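Local coordinates for myosin-I heavy chain (Dictyostelium discoideum, PDB 5EJY), which is an actin-based class VII unconventional myosin motor with ATPase activity, involved in the early steps of phagocytosis and adhesion, represented here by its first MyTH4-FERM tail module, at residues F172-F177 against D218-T222. Numbering follows the deposited sequence.
Sequences FILQRF and DSATT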
loop_
_atom_site.group_PDB
_atom_site.type_symbol
_atom_site.label_atom_id
_atom_site.label_comp_id
_atom_site.label_asym_id
_atom_site.label_seq_id
_atom_site.Cartn_x
_atom_site.Cartn_y
_atom_site.Cartn_z
ATOM N N PHE A 172 1.029 -13.055 -17.369
ATOM C CA PHE A 172 0.226 -13.117 -16.150
ATOM C C PHE A 172 0.118 -11.732 -15.475
ATOM O O PHE A 172 -0.958 -11.333 -15.043
ATOM C CB PHE A 172 0.816 -14.143 -15.183
ATOM C CG PHE A 172 -0.015 -14.350 -13.939
ATOM C CD1 PHE A 172 -1.311 -14.842 -14.024
ATOM C CD2 PHE A 172 0.498 -14.045 -12.688
ATOM C CE1 PHE A 172 -2.081 -15.025 -12.877
ATOM C CE2 PHE A 172 -0.272 -14.225 -11.532
ATOM C CZ PHE A 172 -1.558 -14.716 -11.629
ATOM N N ILE A 173 1.210 -10.990 -15.398
ATOM C CA ILE A 173 1.096 -9.669 -14.722
ATOM C C ILE A 173 0.203 -8.712 -15.538
ATOM O O ILE A 173 -0.496 -7.863 -14.984
ATOM C CB ILE A 173 2.478 -9.064 -14.329
ATOM C CG1 ILE A 173 2.330 -8.077 -13.147
ATOM C CG2 ILE A 173 3.164 -8.383 -15.512
ATOM C CD1 ILE A 173 1.950 -8.753 -11.848
ATOM N N LEU A 174 0.173 -8.865 -16.861
ATOM C CA LEU A 174 -0.753 -8.035 -17.640
ATOM C C LEU A 174 -2.189 -8.381 -17.273
ATOM O O LEU A 174 -3.023 -7.493 -17.167
ATOM C CB LEU A 174 -0.568 -8.205 -19.154
ATOM C CG LEU A 174 0.639 -7.609 -19.878
ATOM C CD1 LEU A 174 0.497 -7.903 -21.384
ATOM C CD2 LEU A 174 0.757 -6.115 -19.641
ATOM N N GLN A 175 -2.476 -9.675 -17.099
ATOM C CA GLN A 175 -3.810 -10.100 -16.662
ATOM C C GLN A 175 -4.154 -9.554 -15.262
ATOM O O GLN A 175 -5.265 -9.093 -15.019
ATOM C CB GLN A 175 -3.899 -11.619 -16.617
ATOM C CG GLN A 175 -3.856 -12.325 -17.963
ATOM C CD GLN A 175 -3.731 -13.812 -17.777
ATOM O OE1 GLN A 175 -2.678 -14.312 -17.379
ATOM N NE2 GLN A 175 -4.821 -14.533 -18.022
ATOM N N ARG A 176 -3.204 -9.646 -14.341
ATOM C CA ARG A 176 -3.407 -9.128 -12.983
ATOM C C ARG A 176 -3.738 -7.623 -12.979
ATOM O O ARG A 176 -4.593 -7.147 -12.217
ATOM C CB ARG A 176 -2.152 -9.405 -12.142
ATOM C CG ARG A 176 -1.872 -10.903 -11.894
ATOM C CD ARG A 176 -2.554 -11.408 -10.622
ATOM N NE ARG A 176 -2.094 -10.649 -9.466
ATOM C CZ ARG A 176 -2.871 -10.235 -8.463
ATOM N NH1 ARG A 176 -4.166 -10.534 -8.434
ATOM N NH2 ARG A 176 -2.342 -9.511 -7.484
ATOM N N PHE A 177 -3.042 -6.854 -13.806
ATOM C CA PHE A 177 -3.307 -5.414 -13.854
ATOM C C PHE A 177 -4.624 -5.109 -14.581
ATOM O O PHE A 177 -5.274 -4.110 -14.300
ATOM C CB PHE A 177 -2.136 -4.635 -14.470
ATOM C CG PHE A 177 -1.056 -4.285 -13.482
ATOM C CD1 PHE A 177 -1.326 -3.430 -12.427
ATOM C CD2 PHE A 177 0.230 -4.821 -13.603
ATOM C CE1 PHE A 177 -0.346 -3.108 -11.495
ATOM C CE2 PHE A 177 1.210 -4.495 -12.681
ATOM C CZ PHE A 177 0.922 -3.626 -11.625
ATOM N N ASP A 218 2.740 -9.657 -5.680
ATOM C CA ASP A 218 3.240 -9.242 -6.984
ATOM C C ASP A 218 2.983 -7.768 -7.242
ATOM O O ASP A 218 2.404 -7.062 -6.387
ATOM C CB ASP A 218 2.767 -10.168 -8.135
ATOM C CG ASP A 218 1.285 -10.030 -8.470
ATOM O OD1 ASP A 218 0.630 -9.039 -8.088
ATOM O OD2 ASP A 218 0.760 -10.942 -9.157
ATOM N N SER A 219 3.442 -7.286 -8.396
ATOM C CA SER A 219 3.353 -5.851 -8.692
ATOM C C SER A 219 1.931 -5.302 -8.640
ATOM O O SER A 219 1.731 -4.115 -8.353
ATOM C CB SER A 219 3.937 -5.573 -10.084
ATOM O OG SER A 219 5.283 -6.018 -10.131
ATOM N N ALA A 220 0.953 -6.151 -8.936
ATOM C CA ALA A 220 -0.451 -5.721 -9.026
ATOM C C ALA A 220 -1.240 -5.928 -7.735
ATOM O O ALA A 220 -2.427 -5.612 -7.682
ATOM C CB ALA A 220 -1.148 -6.442 -10.164
ATOM N N THR A 221 -0.589 -6.439 -6.696
ATOM C CA THR A 221 -1.282 -6.776 -5.450
ATOM C C THR A 221 -1.841 -5.537 -4.751
ATOM O O THR A 221 -1.119 -4.572 -4.505
ATOM C CB THR A 221 -0.366 -7.554 -4.485
ATOM O OG1 THR A 221 -0.072 -8.834 -5.060
ATOM C CG2 THR A 221 -1.065 -7.764 -3.123
ATOM N N THR A 222 -3.135 -5.561 -4.452
ATOM C CA THR A 222 -3.779 -4.402 -3.845
ATOM C C THR A 222 -3.812 -4.473 -2.330
ATOM O O THR A 222 -3.538 -5.510 -1.737
ATOM C CB THR A 222 -5.224 -4.254 -4.333
ATOM O OG1 THR A 222 -5.946 -5.437 -3.985
ATOM C CG2 THR A 222 -5.250 -4.056 -5.851
#
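A contact between two domains can combine a salt bridge with apolar packing, as it does here between a helix and a turn. One side of helix 161-180 meets the type I turn D218-T221. At the start of the segment, F172 makes only marginal contact, its CE2 lying 4.2 Å from OD2 of D218. One residue on, I173 points toward the turn and lays its CD1 4.2 Å from CB of A220, while L174 faces helices 119-133 and 143-155 within its own domain. The polar element is R176: its NE donates to OD2 of D218 at 2.9 Å and its NH2 to OD1 of the same carboxylate at 3.1 Å, a bidentate salt bridge, while NH1 pairs with E225 on helix 223-233. D218 is held in place partly by its backbone N, which donates to OG1 of T221 at 3.0 Å. A helical turn beyond I173, F177 turns one face of its ring to A220, whose CB sits 3.6 Å from the ring centroid and almost on its normal, a CH-pi contact; the methyl also touches CB of R176 at 3.7 Å. OG of S219 hydrogen-bonds to E191 on helix 189-196. The turn follows strand 212-217 of the ubiquitin-like F1 lobe, so the arrangement is the MyTH4-to-F1 interface that joins the two domains of a MyTH4-FERM supramodule.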